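Local coordinates for protein ATP:cob(I)alamin adenosyltransferase, putative (Burkholderia thailandensis, PDB 2ZHZ) that probably transfers the adenosyl group of ATP to the cobalt of cobalamin as a homotrimer, making adenosylcobalamin and releasing triphosphate, at residues Phe70-Glu75 against Arg149-Arg154. Numbering follows the deposited sequence.
Sequences FDLGGE and RRYVNR. With ATP (adenosine-5'-triphosphate), chain H.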
loop_
_atom_site.group_PDB
_atom_site.type_symbol
_atom_site.label_atom_id
_atom_site.label_comp_id
_atom_site.label_asym_id
_atom_site.label_seq_id
_atom_site.Cartn_x
_atom_site.Cartn_y
_atom_site.Cartn_z
ATOM N N PHE B 70 -6.607 9.810 -12.123
ATOM C CA PHE B 70 -7.896 10.305 -11.671
ATOM C C PHE B 70 -8.934 9.937 -12.730
ATOM O O PHE B 70 -10.041 9.507 -12.410
ATOM C CB PHE B 70 -7.867 11.820 -11.494
ATOM C CG PHE B 70 -9.159 12.383 -10.985
ATOM C CD1 PHE B 70 -9.483 12.299 -9.635
ATOM C CD2 PHE B 70 -10.076 12.953 -11.862
ATOM C CE1 PHE B 70 -10.708 12.775 -9.165
ATOM C CE2 PHE B 70 -11.302 13.430 -11.404
ATOM C CZ PHE B 70 -11.617 13.340 -10.051
ATOM N N ASP B 71 -8.570 10.104 -13.999
ATOM C CA ASP B 71 -9.483 9.778 -15.090
ATOM C C ASP B 71 -9.694 8.277 -15.232
ATOM O O ASP B 71 -10.795 7.825 -15.548
ATOM C CB ASP B 71 -8.971 10.348 -16.413
ATOM C CG ASP B 71 -9.057 11.860 -16.467
ATOM O OD1 ASP B 71 -9.782 12.451 -15.635
ATOM O OD2 ASP B 71 -8.412 12.460 -17.350
ATOM N N LEU B 72 -8.638 7.504 -14.998
ATOM C CA LEU B 72 -8.732 6.055 -15.099
ATOM C C LEU B 72 -9.722 5.571 -14.041
ATOM O O LEU B 72 -10.569 4.718 -14.310
ATOM C CB LEU B 72 -7.351 5.418 -14.888
ATOM C CG LEU B 72 -7.183 3.954 -15.311
ATOM C CD1 LEU B 72 -5.705 3.645 -15.511
ATOM C CD2 LEU B 72 -7.780 3.035 -14.268
ATOM N N GLY B 73 -9.620 6.138 -12.841
ATOM C CA GLY B 73 -10.527 5.767 -11.767
ATOM C C GLY B 73 -11.943 6.182 -12.124
ATOM O O GLY B 73 -12.907 5.463 -11.843
ATOM N N GLY B 74 -12.065 7.349 -12.752
ATOM C CA GLY B 74 -13.370 7.840 -13.159
ATOM C C GLY B 74 -13.989 6.905 -14.178
ATOM O O GLY B 74 -15.203 6.693 -14.185
ATOM N N GLU B 75 -13.154 6.340 -15.046
ATOM C CA GLU B 75 -13.636 5.412 -16.059
ATOM C C GLU B 75 -14.133 4.133 -15.392
ATOM O O GLU B 75 -15.107 3.523 -15.839
ATOM C CB GLU B 75 -12.526 5.067 -17.058
ATOM C CG GLU B 75 -12.987 4.124 -18.160
ATOM C CD GLU B 75 -11.932 3.886 -19.225
ATOM O OE1 GLU B 75 -11.158 4.821 -19.514
ATOM O OE2 GLU B 75 -11.888 2.771 -19.787
ATOM N N ARG B 149 -6.007 -1.360 -18.386
ATOM C CA ARG B 149 -5.066 -2.454 -18.185
ATOM C C ARG B 149 -3.726 -2.131 -18.860
ATOM O O ARG B 149 -2.647 -2.283 -18.270
ATOM C CB ARG B 149 -5.690 -3.705 -18.805
ATOM C CG ARG B 149 -4.964 -4.994 -18.632
ATOM C CD ARG B 149 -5.824 -6.132 -19.172
ATOM N NE ARG B 149 -5.976 -6.104 -20.627
ATOM C CZ ARG B 149 -7.126 -6.315 -21.264
ATOM N NH1 ARG B 149 -8.233 -6.562 -20.579
ATOM N NH2 ARG B 149 -7.169 -6.302 -22.589
ATOM N N ARG B 150 -3.803 -1.686 -20.108
ATOM C CA ARG B 150 -2.603 -1.354 -20.866
ATOM C C ARG B 150 -1.884 -0.157 -20.271
ATOM O O ARG B 150 -0.655 -0.068 -20.334
ATOM C CB ARG B 150 -2.964 -1.064 -22.323
ATOM C CG ARG B 150 -3.659 -2.218 -23.020
ATOM C CD ARG B 150 -3.950 -1.872 -24.474
ATOM N NE ARG B 150 -2.734 -1.859 -25.286
ATOM C CZ ARG B 150 -2.631 -1.261 -26.469
ATOM N NH1 ARG B 150 -3.672 -0.616 -26.982
ATOM N NH2 ARG B 150 -1.491 -1.314 -27.143
ATOM N N TYR B 151 -2.649 0.760 -19.684
ATOM C CA TYR B 151 -2.069 1.952 -19.086
ATOM C C TYR B 151 -1.222 1.624 -17.854
ATOM O O TYR B 151 -0.067 2.038 -17.764
ATOM C CB TYR B 151 -3.164 2.947 -18.696
ATOM C CG TYR B 151 -2.614 4.235 -18.130
ATOM C CD1 TYR B 151 -2.383 5.342 -18.952
ATOM C CD2 TYR B 151 -2.276 4.334 -16.780
ATOM C CE1 TYR B 151 -1.827 6.513 -18.440
ATOM C CE2 TYR B 151 -1.720 5.493 -16.262
ATOM C CZ TYR B 151 -1.493 6.577 -17.093
ATOM O OH TYR B 151 -0.905 7.703 -16.579
ATOM N N VAL B 152 -1.792 0.888 -16.902
ATOM C CA VAL B 152 -1.039 0.548 -15.699
ATOM C C VAL B 152 0.107 -0.412 -16.005
ATOM O O VAL B 152 1.098 -0.460 -15.274
ATOM C CB VAL B 152 -1.954 -0.046 -14.596
ATOM C CG1 VAL B 152 -2.873 1.041 -14.056
ATOM C CG2 VAL B 152 -2.763 -1.204 -15.145
ATOM N N ASN B 153 -0.024 -1.174 -17.087
ATOM C CA ASN B 153 1.030 -2.103 -17.485
ATOM C C ASN B 153 2.274 -1.261 -17.795
ATOM O O ASN B 153 3.381 -1.555 -17.337
ATOM C CB ASN B 153 0.606 -2.884 -18.736
ATOM C CG ASN B 153 1.524 -4.055 -19.034
ATOM O OD1 ASN B 153 1.580 -4.561 -20.158
ATOM N ND2 ASN B 153 2.239 -4.500 -18.023
ATOM N N ARG B 154 2.071 -0.199 -18.565
ATOM C CA ARG B 154 3.155 0.696 -18.938
ATOM C C ARG B 154 3.641 1.535 -17.764
ATOM O O ARG B 154 4.835 1.785 -17.632
ATOM C CB ARG B 154 2.698 1.612 -20.079
ATOM C CG ARG B 154 2.556 0.881 -21.396
ATOM C CD ARG B 154 1.850 1.710 -22.464
ATOM N NE ARG B 154 1.830 0.969 -23.720
ATOM C CZ ARG B 154 1.223 -0.202 -23.884
ATOM N NH1 ARG B 154 0.569 -0.762 -22.875
ATOM N NH2 ARG B 154 1.305 -0.839 -25.043
HETATM P PG ATP H . 5.066 -6.522 -20.302
HETATM O O1G ATP H . 3.670 -6.372 -20.829
HETATM O O2G ATP H . 6.110 -6.436 -21.377
HETATM O O3G ATP H . 5.350 -5.514 -19.222
HETATM P PB ATP H . 4.364 -8.568 -18.411
HETATM O O1B ATP H . 3.397 -7.527 -17.929
HETATM O O2B ATP H . 3.815 -9.926 -18.776
HETATM O O3B ATP H . 5.226 -8.001 -19.663
HETATM P PA ATP H . 6.454 -7.657 -16.588
HETATM O O1A ATP H . 5.617 -6.482 -16.217
HETATM O O2A ATP H . 7.700 -7.459 -17.415
HETATM O O3A ATP H . 5.533 -8.810 -17.305
HETATM O "O5'" ATP H . 6.856 -8.385 -15.211
HETATM C "C5'" ATP H . 7.888 -9.366 -15.176
HETATM C "C4'" ATP H . 7.472 -10.551 -14.310
HETATM O "O4'" ATP H . 6.641 -10.156 -13.190
HETATM C "C3'" ATP H . 6.713 -11.609 -15.105
HETATM O "O3'" ATP H . 7.502 -12.800 -15.216
HETATM C "C2'" ATP H . 5.401 -11.814 -14.358
HETATM O "O2'" ATP H . 5.302 -13.179 -13.926
HETATM C "C1'" ATP H . 5.401 -10.867 -13.172
HETATM N N9 ATP H . 4.275 -9.866 -13.242
HETATM C C8 ATP H . 3.784 -9.260 -14.358
HETATM N N7 ATP H . 2.776 -8.405 -14.066
HETATM C C5 ATP H . 2.596 -8.446 -12.735
HETATM C C6 ATP H . 1.691 -7.782 -11.746
HETATM N N6 ATP H . 0.765 -6.888 -12.154
HETATM N N1 ATP H . 1.832 -8.109 -10.415
HETATM C C2 ATP H . 2.767 -9.013 -9.979
HETATM N N3 ATP H . 3.623 -9.650 -10.831
HETATM C C4 ATP H . 3.587 -9.412 -12.190
#
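Segments Phe70-Glu75 and Arg149-Arg154, on helices 56-77 and 147-169 of the adenosyltransferase helix bundle, have their nearest CA atoms at Leu72 and Tyr151, 8.8 Å apart, and no hydrogen bond crosses between them. A single leucine methyl makes the contact. The Leu72 side chain is extended, with chi1 -165° and chi2 160°, which carries CD1 out to the second helix. There Leu72 CD1 meets Tyr151 CD2 at 3.7 Å, coming obliquely to the ring, and Val152 CG1 at 4.1 Å. All three side chains are buried in the bundle. The Tyr151 ring also packs on Ile65 and Leu69, with its hydroxyl hydrogen-bonded to Asp68 of the same helix 56-77, while Val152 packs on Cys128 and Glu132 of helix 116-141.

The far side of 149-154 faces the ATP site shared with the second subunit. Asn153 belongs to the ATP pocket and to the magnesium site. Arg154 forms salt bridges with Asp93 and with Asp14 of the second subunit. Arg154 NH1 also donates to Arg150 O at 2.9 Å, with an N-H...O angle of 142°. Arg150 O also accepts the backbone hydrogen bond from Arg154 N, and the two donors approach from opposite faces of the carbonyl plane.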